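Local coordinates for DUF4442 domain-containing protein (Pseudomonas aeruginosa, PDB 1YOC) that is of unknown function but adopts a hotdog fold related to that of PaaI-type thioesterases, so it may act on acyl thioesters, at residues A30-Q35 against C67-L72; P41-V46 against R106-G111; T94-A99 against V135-I140; K100-V105 against A128-K133; T119-V124 against E139-V144. All coordinates share one frame; numbering follows the deposited sequence.

Overall arrangement
All five contacts lie in one hotdog domain, in which a six-stranded antiparallel sheet curls around helix 63-81. Contact 1 joins the helix to the loop leading into strand 35-40. Contacts 2, 5 and 3 are strand pairings, taken in order across the sheet: 43-48 with 105-110, 120-130 with 133-146, and 133-146 with 86-97. Contact 4 packs the connection between strands 86-97 and 105-110 on the far end of strand 120-130; its centre is about 26 Å from that of contact 5. Along the chain contacts 1 and 2 interlock, whereas contact 1 closes before contact 3 opens. Contacts 3 and 5 share E139 and I140. Contact 3 continues the sheet into the second subunit, which contact 1 also touches.

Contact 1: A30-Q35 against C67-L72; sequences ASIAPQ and CNAAEL
I32 and P34 press on A69 and L72 of helix 63-81, the central helix of the hotdog fold, from the loop that links helix 15-25 to strand 35-40. Polar groups play a minor part. The hydroxyl of S31 comes close to the amide of N68, but its firm partners are the carbonyl of Y28 in the same chain and the hydroxyl of Y28 of the second subunit, so this end of the contact borders the dimer interface.

The rest is buried apolar packing in two patches one helical turn apart. In the first, CG1 of I32 stands between its backbone N and carbonyl carbon (chi1 61°), and the tip of the side chain meets the start of that turn. I32 CD1 lies 3.6 Å from A69 N and 3.9 Å from A69 CB, and it also touches N68 CB at 4.0 Å. F48 of strand 43-48 packs against both I32 and A69. In the second patch the proline ring crosses the leucine side chain at about a right angle, and I22 of helix 15-25 touches both residues. One leucine methyl makes the contact: L72 CD2 is 3.6 Å from P34 CB and equally far from P34 CG.

Contact 2: P41-V46 against R106-G111; sequences PGYAEV and RAVADG
V46 O is gripped twice by the neighbouring strand: A107 N donates a nearly straight hydrogen bond to it over 2.7 Å, and R106 CA makes a CA-H...O contact with it, 3.3 Å from CA to O. V46 N answers by bonding to A107 O, and A44 and A109 form the same reciprocal pair of bonds further along. Beyond them G111 N reaches G42 O at 2.8 Å, but here the bond is bent to 135°, as the ladder gives way to loop.

Y43, E45 and V108 share one face. The tyrosine ring crosses the valine obliquely, with Y43 CE1 3.6 Å from V108 CG1. Its hydroxyl donates to E45 within its own strand, Y43 OH to E45 OE1 being 2.6 Å, and approaches from above the carboxylate plane. E45 is extended, with CG anti to the backbone N (chi1 -178°), and lies alongside V108. E45 OE2 makes a long salt bridge to R106 NE (3.7 Å) and lies closer to R106 CD, with the two flat groups turned 65° apart. The arginine's stronger polar partner is D132, through a salt bridge, and Y129 makes a cation-pi contact with it.

On the opposite face A44, V46, A107 and A109 are buried. V46 CG2 sits 3.7 Å from A107 CB, and M77 touches A44. The alanines on this face, with A109 against A73 and M77, are consistent with close packing on helix 63-81, in the antiparallel sheet wrapped round a helix that defines the hotdog fold.

Contact 3: T94-A99 against V135-I140; sequences TVEYLA and VFRAEI. With GOL (glycerol), chain C.
E96 and R137 face each other across strands 86-97 and 133-146, an antiparallel pair at the dimer edge of the hotdog sheet. R137 NH2 donates to E96 OE1 over 3.0 Å in a salt bridge. The bond is straight, at 177°, and lies in the guanidinium plane, but NH2 stands well above the plane of the E96 carboxylate. The arginine chain bends at chi3 (-65°), which sets NE where it meets a glycerol, probably from the crystallisation liquor, R137 NE to GOL O1 being 3.0 Å. L98 covers one face of the guanidinium, with its CD2 3.4 Å from R137 NH1, offset toward the rim.

Behind these exposed groups, paired backbone bonds link T94 with E139 and E96 with R137. The other face carries V95, Y97, F136 and A138. The two aromatic side chains run side by side, and Y97 CD1 meets the edge of the F136 ring. V95 CB lies 3.6 Å from F136 CE1, while V95 CG1 touches A138 CB at 3.5 Å.

Further out, F136 packs on A70 of helix 63-81, and T94, V95 and E96 pair with an antiparallel strand of the second subunit, which extends the sheet. At the other end V135 and F136 form a classic beta bulge opposite A128. There V135 O accepts two bonds from the same face of its plane, L98 N at 2.9 Å and A99 N at 3.2 Å.

Contact 4: K100-V105 against A128-K133; sequences KATGDV and AYVDDK
V130 is the bump of this contact, and the hollow is the bend of the chain from A101 to V105. Its two methyls divide the work. V130 CG1, anti to its backbone N (chi1 168°), sits 3.5 Å from G103 N, close to a residue with no side chain to obstruct it. V130 CG2 rests against the backbone, 3.6 Å from G103 O, with A101 CB and V105 CG2 each 3.9 Å away beside it. V105 turns its second methyl, CG1, to the side of A128 CB, so a second and smaller fit follows the first.

Past V130 the strand reverses in a type I' turn, closed by reciprocal backbone hydrogen bonds between V130 and K133 and braced by a salt bridge of 2.8 Å between K133 NZ and D131 OD2.

Polar links between the segments are indirect. D104 O accepts from two waters, one 2.6 Å away that in turn accepts from D131 N, and another that also donates to Y129 O. Directly there is just a CA-H...O contact, V105 CA to Y129 O at 3.3 Å. Methyl packing and bridging water thus join the connection between strands 86-97 and 105-110 to the hairpin end, leaving G103 N buried with no partner in the model, which is probably unfavourable.

Contact 5: T119-V124 against E139-V144; sequences TGNLVV and EITMYV
T119 opens the contact by laying its CB 3.5 Å from V144 O. The same carbonyl takes a straight hydrogen bond from G120 N at 2.7 Å, and V144 N returns one to G120 O. At the phi of G120 (105°) a CB would press on the carbonyl O of T119.

The N121 side chain slants across T141 and Y143. Its CG is anti to the carbonyl carbon (chi1 -68°), which sets CG beside T141 CG2. N121 ND2 approaches the edge of the Y143 ring in the ring plane, 3.4 Å from Y143 CD1, with amide and ring planes 62° apart, and it also lies 3.6 Å from T141 CG2.

L122 exchanges backbone bonds with M142 and turns inward, where its CD1 meets V144 CG2 at 3.7 Å; W116 and I114 touch it as well. V123 returns to the exposed face, with CG1 3.7 Å from E139 CB and CG2 near T141 OG1. V124 closes the series with reciprocal bonds to I140, and its CG2 lies 4.0 Å from M142 CG. A74 of helix 63-81 touches both V124 and I140.

Strands 120-130 and 133-146 thus form a long antiparallel beta hairpin, apolar on the side turned to the helix, as befits the curved sheet of a hotdog domain.

Contact 1: A30-Q35 against C67-L72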
# COMPACT_ATOMS: atom_id res chain seq x y z
N ALA B 30 -9.17 0.37 -8.21
CA ALA B 30 -10.24 -0.62 -8.43
C ALA B 30 -9.96 -1.93 -7.68
O ALA B 30 -10.88 -2.69 -7.40
CB ALA B 30 -10.40 -0.91 -9.97
N SER B 31 -8.70 -2.18 -7.35
CA SER B 31 -8.33 -3.40 -6.63
C SER B 31 -9.04 -3.46 -5.27
O SER B 31 -9.16 -4.55 -4.71
CB SER B 31 -6.80 -3.54 -6.42
OG SER B 31 -6.26 -2.49 -5.61
N ILE B 32 -9.47 -2.32 -4.73
CA ILE B 32 -10.24 -2.40 -3.47
C ILE B 32 -11.72 -2.04 -3.66
O ILE B 32 -12.48 -2.07 -2.70
CB ILE B 32 -9.65 -1.51 -2.33
CG1 ILE B 32 -9.64 -0.03 -2.72
CG2 ILE B 32 -8.20 -1.96 -2.01
CD1 ILE B 32 -9.30 0.90 -1.50
N ALA B 33 -12.14 -1.76 -4.90
CA ALA B 33 -13.56 -1.43 -5.20
C ALA B 33 -14.12 -0.39 -4.24
O ALA B 33 -15.11 -0.60 -3.56
CB ALA B 33 -14.41 -2.72 -5.13
N PRO B 34 -13.48 0.78 -4.18
CA PRO B 34 -13.92 1.83 -3.26
C PRO B 34 -15.09 2.70 -3.73
O PRO B 34 -15.48 2.67 -4.91
CB PRO B 34 -12.64 2.67 -3.12
CG PRO B 34 -12.13 2.68 -4.60
CD PRO B 34 -12.47 1.29 -5.14
N GLN B 35 -15.66 3.45 -2.78
CA GLN B 35 -16.72 4.42 -3.10
C GLN B 35 -16.43 5.62 -2.21
O GLN B 35 -15.81 5.48 -1.13
CB GLN B 35 -18.10 3.87 -2.72
CG GLN B 35 -18.52 2.63 -3.51
CD GLN B 35 -18.81 2.97 -4.97
OE1 GLN B 35 -19.11 4.12 -5.30
NE2 GLN B 35 -18.71 1.98 -5.83
N CYS B 67 -4.00 0.87 3.05
CA CYS B 67 -3.15 1.97 2.57
C CYS B 67 -3.75 2.53 1.30
O CYS B 67 -3.70 3.75 1.07
CB CYS B 67 -1.72 1.50 2.27
SG CYS B 67 -0.74 1.08 3.72
N ASN B 68 -4.25 1.65 0.43
CA ASN B 68 -4.84 2.12 -0.82
C ASN B 68 -6.03 3.06 -0.59
O ASN B 68 -6.18 4.09 -1.28
CB ASN B 68 -5.29 0.91 -1.66
CG ASN B 68 -5.11 1.13 -3.18
OD1 ASN B 68 -5.50 0.28 -3.98
ND2 ASN B 68 -4.49 2.26 -3.58
N ALA B 69 -6.87 2.73 0.40
CA ALA B 69 -8.02 3.58 0.71
C ALA B 69 -7.50 4.94 1.22
O ALA B 69 -8.06 6.00 0.91
CB ALA B 69 -8.89 2.92 1.84
N ALA B 70 -6.43 4.90 2.02
CA ALA B 70 -5.86 6.14 2.59
C ALA B 70 -5.31 7.02 1.48
O ALA B 70 -5.53 8.25 1.47
CB ALA B 70 -4.74 5.79 3.60
N GLU B 71 -4.61 6.40 0.54
CA GLU B 71 -4.05 7.14 -0.58
C GLU B 71 -5.20 7.79 -1.39
O GLU B 71 -5.07 8.93 -1.86
CB GLU B 71 -3.30 6.18 -1.48
CG GLU B 71 -2.80 6.81 -2.72
CD GLU B 71 -1.43 7.42 -2.56
OE1 GLU B 71 -1.06 7.85 -1.42
OE2 GLU B 71 -0.73 7.46 -3.61
N LEU B 72 -6.29 7.06 -1.58
CA LEU B 72 -7.41 7.58 -2.36
C LEU B 72 -8.03 8.79 -1.65
O LEU B 72 -8.31 9.81 -2.26
CB LEU B 72 -8.46 6.49 -2.57
CG LEU B 72 -9.73 6.95 -3.31
CD1 LEU B 72 -9.45 7.40 -4.74
CD2 LEU B 72 -10.70 5.74 -3.30

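Contact 2: P41-V46 against R106-G111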
# COMPACT_ATOMS: atom_id res chain seq x y z
N PRO B 41 -13.44 20.24 -0.45
CA PRO B 41 -12.17 20.82 -0.02
C PRO B 41 -12.08 20.60 1.50
O PRO B 41 -13.06 20.84 2.22
CB PRO B 41 -12.33 22.31 -0.40
CG PRO B 41 -13.24 22.24 -1.62
CD PRO B 41 -14.28 21.23 -1.15
N GLY B 42 -10.93 20.14 1.99
CA GLY B 42 -10.77 19.91 3.41
C GLY B 42 -11.33 18.62 4.02
O GLY B 42 -11.13 18.38 5.22
N TYR B 43 -12.02 17.78 3.24
CA TYR B 43 -12.56 16.54 3.83
C TYR B 43 -12.84 15.42 2.83
O TYR B 43 -13.45 15.66 1.80
CB TYR B 43 -13.89 16.85 4.57
CG TYR B 43 -14.45 15.65 5.32
CD1 TYR B 43 -13.96 15.31 6.58
CD2 TYR B 43 -15.43 14.82 4.74
CE1 TYR B 43 -14.42 14.14 7.26
CE2 TYR B 43 -15.90 13.63 5.41
CZ TYR B 43 -15.38 13.32 6.66
OH TYR B 43 -15.80 12.17 7.32
N ALA B 44 -12.40 14.19 3.10
CA ALA B 44 -12.74 13.08 2.21
C ALA B 44 -13.04 11.86 3.06
O ALA B 44 -12.40 11.62 4.11
CB ALA B 44 -11.60 12.77 1.23
N GLU B 45 -14.03 11.11 2.63
CA GLU B 45 -14.39 9.90 3.32
C GLU B 45 -14.72 8.84 2.28
O GLU B 45 -15.56 9.06 1.39
CB GLU B 45 -15.59 10.15 4.25
CG GLU B 45 -16.01 8.93 5.07
CD GLU B 45 -17.22 9.25 5.98
OE1 GLU B 45 -17.43 10.43 6.32
OE2 GLU B 45 -17.94 8.31 6.37
N VAL B 46 -14.03 7.71 2.39
CA VAL B 46 -14.22 6.61 1.43
C VAL B 46 -14.53 5.32 2.16
O VAL B 46 -14.19 5.13 3.35
CB VAL B 46 -12.92 6.35 0.56
CG1 VAL B 46 -12.43 7.63 -0.13
CG2 VAL B 46 -11.86 5.80 1.41
N ARG B 106 -14.07 2.08 6.46
CA ARG B 106 -14.41 3.49 6.22
C ARG B 106 -13.11 4.26 6.53
O ARG B 106 -12.54 4.11 7.61
CB ARG B 106 -15.53 3.92 7.20
CG ARG B 106 -16.09 5.37 7.03
CD ARG B 106 -17.30 5.62 8.04
NE ARG B 106 -16.88 6.28 9.30
CZ ARG B 106 -16.80 5.67 10.49
NH1 ARG B 106 -17.09 4.38 10.61
NH2 ARG B 106 -16.41 6.35 11.58
N ALA B 107 -12.62 5.05 5.58
CA ALA B 107 -11.40 5.80 5.83
C ALA B 107 -11.73 7.28 5.78
O ALA B 107 -12.38 7.74 4.85
CB ALA B 107 -10.32 5.43 4.76
N VAL B 108 -11.25 8.02 6.77
CA VAL B 108 -11.54 9.43 6.87
C VAL B 108 -10.28 10.27 6.82
O VAL B 108 -9.32 10.01 7.56
CB VAL B 108 -12.29 9.73 8.21
CG1 VAL B 108 -12.51 11.24 8.36
CG2 VAL B 108 -13.63 8.93 8.28
N ALA B 109 -10.26 11.26 5.93
CA ALA B 109 -9.12 12.16 5.80
C ALA B 109 -9.66 13.53 6.21
O ALA B 109 -10.40 14.19 5.45
CB ALA B 109 -8.58 12.17 4.29
N ASP B 110 -9.31 13.95 7.42
CA ASP B 110 -9.78 15.25 7.96
C ASP B 110 -8.76 16.33 7.62
O ASP B 110 -7.69 16.36 8.22
CB ASP B 110 -9.91 15.09 9.49
CG ASP B 110 -10.30 16.38 10.21
OD1 ASP B 110 -10.40 17.44 9.57
OD2 ASP B 110 -10.52 16.28 11.44
N GLY B 111 -9.08 17.20 6.66
CA GLY B 111 -8.16 18.25 6.24
C GLY B 111 -8.49 19.61 6.84
O GLY B 111 -8.00 20.62 6.36

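Contact 3: T94-A99 against V135-I140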
# COMPACT_ATOMS: atom_id res chain seq x y z
N THR B 94 3.53 7.37 6.33
CA THR B 94 3.81 6.54 7.50
C THR B 94 2.47 6.01 7.96
O THR B 94 1.50 6.75 8.08
CB THR B 94 4.50 7.30 8.67
OG1 THR B 94 5.81 7.69 8.24
CG2 THR B 94 4.64 6.36 9.93
N VAL B 95 2.41 4.71 8.21
CA VAL B 95 1.17 4.10 8.69
C VAL B 95 1.44 3.24 9.96
O VAL B 95 2.57 2.78 10.19
CB VAL B 95 0.53 3.16 7.63
CG1 VAL B 95 0.33 3.91 6.30
CG2 VAL B 95 1.47 1.91 7.37
N GLU B 96 0.39 3.04 10.76
CA GLU B 96 0.45 2.15 11.93
C GLU B 96 -0.78 1.25 11.89
O GLU B 96 -1.92 1.71 11.60
CB GLU B 96 0.46 2.95 13.24
CG GLU B 96 1.86 3.58 13.46
CD GLU B 96 1.89 4.43 14.71
OE1 GLU B 96 1.49 5.60 14.64
OE2 GLU B 96 2.28 3.90 15.75
N TYR B 97 -0.55 -0.03 12.15
CA TYR B 97 -1.62 -1.01 12.12
C TYR B 97 -2.12 -1.18 13.54
O TYR B 97 -1.44 -1.75 14.38
CB TYR B 97 -1.07 -2.31 11.54
CG TYR B 97 -0.47 -2.07 10.17
CD1 TYR B 97 -1.26 -1.55 9.14
CD2 TYR B 97 0.88 -2.38 9.90
CE1 TYR B 97 -0.72 -1.33 7.84
CE2 TYR B 97 1.42 -2.16 8.60
CZ TYR B 97 0.61 -1.65 7.60
OH TYR B 97 1.12 -1.45 6.32
N LEU B 98 -3.33 -0.68 13.79
CA LEU B 98 -3.85 -0.71 15.15
C LEU B 98 -4.60 -1.95 15.59
O LEU B 98 -4.55 -2.32 16.78
CB LEU B 98 -4.80 0.49 15.37
CG LEU B 98 -4.25 1.85 14.87
CD1 LEU B 98 -5.24 2.92 15.28
CD2 LEU B 98 -2.85 2.13 15.43
N ALA B 99 -5.34 -2.56 14.67
CA ALA B 99 -6.15 -3.74 15.00
C ALA B 99 -6.42 -4.47 13.69
O ALA B 99 -6.25 -3.90 12.62
CB ALA B 99 -7.50 -3.28 15.63
N VAL B 135 -8.81 1.07 13.21
CA VAL B 135 -8.00 -0.12 13.00
C VAL B 135 -6.68 0.22 12.29
O VAL B 135 -5.78 -0.62 12.21
CB VAL B 135 -8.75 -1.15 12.10
CG1 VAL B 135 -10.07 -1.58 12.74
CG2 VAL B 135 -8.96 -0.59 10.68
N PHE B 136 -6.54 1.46 11.83
CA PHE B 136 -5.38 1.87 11.02
C PHE B 136 -5.27 3.39 10.97
O PHE B 136 -6.29 4.09 10.94
CB PHE B 136 -5.62 1.33 9.61
CG PHE B 136 -4.72 1.92 8.53
CD1 PHE B 136 -3.53 1.28 8.16
CD2 PHE B 136 -5.13 3.05 7.82
CE1 PHE B 136 -2.76 1.76 7.06
CE2 PHE B 136 -4.37 3.54 6.73
CZ PHE B 136 -3.18 2.88 6.35
N ARG B 137 -4.02 3.88 10.95
CA ARG B 137 -3.78 5.33 10.82
C ARG B 137 -2.65 5.54 9.81
O ARG B 137 -1.73 4.73 9.74
CB ARG B 137 -3.25 5.98 12.11
CG ARG B 137 -4.14 6.04 13.31
CD ARG B 137 -3.45 6.97 14.39
NE ARG B 137 -2.19 6.42 14.90
CZ ARG B 137 -2.09 5.64 15.98
NH1 ARG B 137 -3.16 5.31 16.69
NH2 ARG B 137 -0.92 5.11 16.31
N ALA B 138 -2.73 6.64 9.06
CA ALA B 138 -1.67 6.99 8.13
C ALA B 138 -1.51 8.52 8.12
O ALA B 138 -2.43 9.27 8.49
CB ALA B 138 -2.01 6.54 6.73
N GLU B 139 -0.32 8.94 7.70
CA GLU B 139 -0.03 10.35 7.47
C GLU B 139 0.67 10.32 6.11
O GLU B 139 1.65 9.62 5.96
CB GLU B 139 0.88 10.91 8.56
CG GLU B 139 0.10 11.33 9.81
CD GLU B 139 1.02 11.73 10.96
OE1 GLU B 139 2.25 11.91 10.73
OE2 GLU B 139 0.50 11.86 12.09
N ILE B 140 0.12 11.00 5.11
CA ILE B 140 0.70 11.04 3.78
C ILE B 140 1.18 12.48 3.55
O ILE B 140 0.42 13.43 3.63
CB ILE B 140 -0.34 10.64 2.73
CG1 ILE B 140 -0.79 9.19 2.99
CG2 ILE B 140 0.27 10.80 1.31
CD1 ILE B 140 -2.03 8.75 2.14
C1 GOL C . 0.32 8.19 11.88
O1 GOL C . -0.25 7.99 13.18
C2 GOL C . 1.64 7.42 11.73
O2 GOL C . 0.42 6.73 11.48
C3 GOL C . 2.88 7.53 12.63
O3 GOL C . 3.59 8.77 12.43

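Contact 4: K100-V105 against A128-K133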
# COMPACT_ATOMS: atom_id res chain seq x y z
N LYS B 100 -6.84 -5.72 13.77
CA LYS B 100 -7.20 -6.44 12.55
C LYS B 100 -8.48 -5.81 12.01
O LYS B 100 -9.35 -5.41 12.76
CB LYS B 100 -7.47 -7.93 12.84
CG LYS B 100 -6.27 -8.64 13.50
CD LYS B 100 -4.93 -8.04 13.03
CE LYS B 100 -3.73 -8.77 13.62
NZ LYS B 100 -3.69 -10.16 13.10
N ALA B 101 -8.60 -5.75 10.68
CA ALA B 101 -9.77 -5.14 10.03
C ALA B 101 -10.64 -6.29 9.58
O ALA B 101 -10.37 -6.96 8.57
CB ALA B 101 -9.32 -4.30 8.86
N THR B 102 -11.70 -6.52 10.35
CA THR B 102 -12.56 -7.69 10.09
C THR B 102 -13.89 -7.47 9.39
O THR B 102 -14.79 -8.31 9.47
CB THR B 102 -12.83 -8.37 11.43
OG1 THR B 102 -13.64 -7.51 12.22
CG2 THR B 102 -11.49 -8.65 12.16
N GLY B 103 -14.03 -6.34 8.70
CA GLY B 103 -15.27 -6.08 7.99
C GLY B 103 -15.08 -4.91 7.04
O GLY B 103 -13.93 -4.54 6.76
N ASP B 104 -16.18 -4.35 6.52
CA ASP B 104 -16.09 -3.22 5.60
C ASP B 104 -15.39 -2.06 6.27
O ASP B 104 -15.60 -1.79 7.45
CB ASP B 104 -17.48 -2.79 5.11
CG ASP B 104 -18.23 -3.92 4.40
OD1 ASP B 104 -17.62 -4.86 3.81
OD2 ASP B 104 -19.47 -3.86 4.42
N VAL B 105 -14.57 -1.38 5.49
CA VAL B 105 -13.76 -0.27 5.95
C VAL B 105 -14.24 1.12 5.55
O VAL B 105 -14.79 1.31 4.45
CB VAL B 105 -12.30 -0.46 5.39
CG1 VAL B 105 -11.39 0.61 5.93
CG2 VAL B 105 -11.76 -1.84 5.83
N ALA B 128 -8.62 4.79 9.49
CA ALA B 128 -9.56 3.84 8.91
C ALA B 128 -10.22 3.11 10.06
O ALA B 128 -9.58 2.80 11.07
CB ALA B 128 -8.86 2.83 7.94
N TYR B 129 -11.51 2.85 9.85
CA TYR B 129 -12.38 2.19 10.82
C TYR B 129 -13.10 0.97 10.25
O TYR B 129 -13.37 0.89 9.04
CB TYR B 129 -13.52 3.15 11.22
CG TYR B 129 -13.10 4.47 11.79
CD1 TYR B 129 -13.02 4.66 13.17
CD2 TYR B 129 -12.76 5.54 10.94
CE1 TYR B 129 -12.61 5.87 13.72
CE2 TYR B 129 -12.33 6.78 11.49
CZ TYR B 129 -12.26 6.93 12.88
OH TYR B 129 -11.87 8.15 13.44
N VAL B 130 -13.45 0.07 11.17
CA VAL B 130 -14.29 -1.06 10.88
C VAL B 130 -15.32 -1.04 12.03
O VAL B 130 -14.94 -1.02 13.21
CB VAL B 130 -13.54 -2.45 10.83
CG1 VAL B 130 -14.58 -3.57 10.82
CG2 VAL B 130 -12.70 -2.56 9.54
N ASP B 131 -16.61 -1.03 11.68
CA ASP B 131 -17.67 -0.97 12.70
C ASP B 131 -17.40 0.18 13.69
O ASP B 131 -17.47 0.02 14.91
CB ASP B 131 -17.77 -2.33 13.43
CG ASP B 131 -19.01 -2.44 14.35
OD1 ASP B 131 -20.06 -1.87 14.02
OD2 ASP B 131 -18.93 -3.12 15.39
N ASP B 132 -17.06 1.34 13.13
CA ASP B 132 -16.80 2.56 13.91
C ASP B 132 -15.63 2.55 14.89
O ASP B 132 -15.47 3.48 15.68
CB ASP B 132 -18.08 3.02 14.63
CG ASP B 132 -19.17 3.35 13.66
OD1 ASP B 132 -18.88 3.97 12.62
OD2 ASP B 132 -20.31 2.95 13.91
N LYS B 133 -14.79 1.55 14.80
CA LYS B 133 -13.63 1.47 15.68
C LYS B 133 -12.38 1.63 14.79
O LYS B 133 -12.30 1.06 13.71
CB LYS B 133 -13.60 0.10 16.36
CG LYS B 133 -14.85 -0.20 17.16
CD LYS B 133 -14.82 -1.63 17.68
CE LYS B 133 -16.12 -2.01 18.37
NZ LYS B 133 -17.15 -2.29 17.34
O HOH W 1 -17.56 -2.21 9.10
O HOH W 2 -16.54 0.78 8.37

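Contact 5: T119-V124 against E139-V144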
# COMPACT_ATOMS: atom_id res chain seq x y z
N THR B 119 2.54 26.30 0.24
CA THR B 119 3.29 25.41 -0.65
C THR B 119 4.27 24.69 0.28
O THR B 119 4.44 25.08 1.42
CB THR B 119 4.08 26.19 -1.76
OG1 THR B 119 4.88 27.22 -1.15
CG2 THR B 119 3.14 26.79 -2.79
N GLY B 120 4.92 23.65 -0.21
CA GLY B 120 5.83 22.89 0.64
C GLY B 120 5.15 21.57 1.03
O GLY B 120 4.20 21.14 0.36
N ASN B 121 5.60 20.96 2.12
CA ASN B 121 5.05 19.69 2.58
C ASN B 121 3.83 19.87 3.43
O ASN B 121 3.85 20.63 4.39
CB ASN B 121 6.12 18.95 3.39
CG ASN B 121 7.26 18.51 2.52
OD1 ASN B 121 8.45 18.80 2.78
ND2 ASN B 121 6.92 17.82 1.46
N LEU B 122 2.76 19.18 3.06
CA LEU B 122 1.52 19.21 3.86
C LEU B 122 1.34 17.74 4.26
O LEU B 122 1.45 16.84 3.41
CB LEU B 122 0.31 19.65 3.01
CG LEU B 122 0.43 20.97 2.24
CD1 LEU B 122 -0.96 21.34 1.61
CD2 LEU B 122 0.89 22.07 3.19
N VAL B 123 1.08 17.51 5.54
CA VAL B 123 0.93 16.14 6.05
C VAL B 123 -0.56 15.86 6.26
O VAL B 123 -1.20 16.41 7.14
CB VAL B 123 1.74 15.95 7.37
CG1 VAL B 123 1.71 14.49 7.82
CG2 VAL B 123 3.19 16.44 7.15
N VAL B 124 -1.10 14.99 5.41
CA VAL B 124 -2.51 14.65 5.47
C VAL B 124 -2.79 13.42 6.33
O VAL B 124 -2.25 12.32 6.10
CB VAL B 124 -3.04 14.39 4.07
CG1 VAL B 124 -4.52 14.08 4.13
CG2 VAL B 124 -2.70 15.58 3.17
N GLU B 139 -0.32 8.94 7.70
CA GLU B 139 -0.03 10.35 7.47
C GLU B 139 0.67 10.32 6.11
O GLU B 139 1.65 9.62 5.96
CB GLU B 139 0.88 10.91 8.56
CG GLU B 139 0.10 11.33 9.81
CD GLU B 139 1.02 11.73 10.96
OE1 GLU B 139 2.25 11.91 10.73
OE2 GLU B 139 0.50 11.86 12.09
N ILE B 140 0.12 11.00 5.11
CA ILE B 140 0.70 11.04 3.78
C ILE B 140 1.18 12.48 3.55
O ILE B 140 0.42 13.43 3.63
CB ILE B 140 -0.34 10.64 2.73
CG1 ILE B 140 -0.79 9.19 2.99
CG2 ILE B 140 0.27 10.80 1.31
CD1 ILE B 140 -2.03 8.75 2.14
N THR B 141 2.48 12.59 3.27
CA THR B 141 3.11 13.88 3.05
C THR B 141 3.06 14.20 1.57
O THR B 141 3.58 13.44 0.74
CB THR B 141 4.57 13.85 3.52
OG1 THR B 141 4.57 13.59 4.94
CG2 THR B 141 5.24 15.21 3.27
N MET B 142 2.37 15.29 1.27
CA MET B 142 2.20 15.78 -0.08
C MET B 142 3.15 16.96 -0.28
O MET B 142 3.19 17.88 0.56
CB MET B 142 0.78 16.31 -0.27
CG MET B 142 -0.31 15.30 0.02
SD MET B 142 -0.14 13.83 -1.05
CE MET B 142 -1.69 13.00 -0.69
N TYR B 143 3.93 16.94 -1.37
CA TYR B 143 4.79 18.09 -1.64
C TYR B 143 3.99 18.98 -2.61
O TYR B 143 3.62 18.55 -3.71
CB TYR B 143 6.10 17.72 -2.32
CG TYR B 143 6.95 18.97 -2.51
CD1 TYR B 143 7.55 19.59 -1.42
CD2 TYR B 143 7.12 19.55 -3.78
CE1 TYR B 143 8.32 20.76 -1.59
CE2 TYR B 143 7.89 20.73 -3.94
CZ TYR B 143 8.49 21.32 -2.83
OH TYR B 143 9.34 22.44 -2.94
N VAL B 144 3.70 20.21 -2.18
CA VAL B 144 2.86 21.11 -2.95
C VAL B 144 3.70 22.25 -3.44
O VAL B 144 4.47 22.83 -2.69
CB VAL B 144 1.69 21.66 -2.07
CG1 VAL B 144 0.85 22.68 -2.87
CG2 VAL B 144 0.82 20.50 -1.57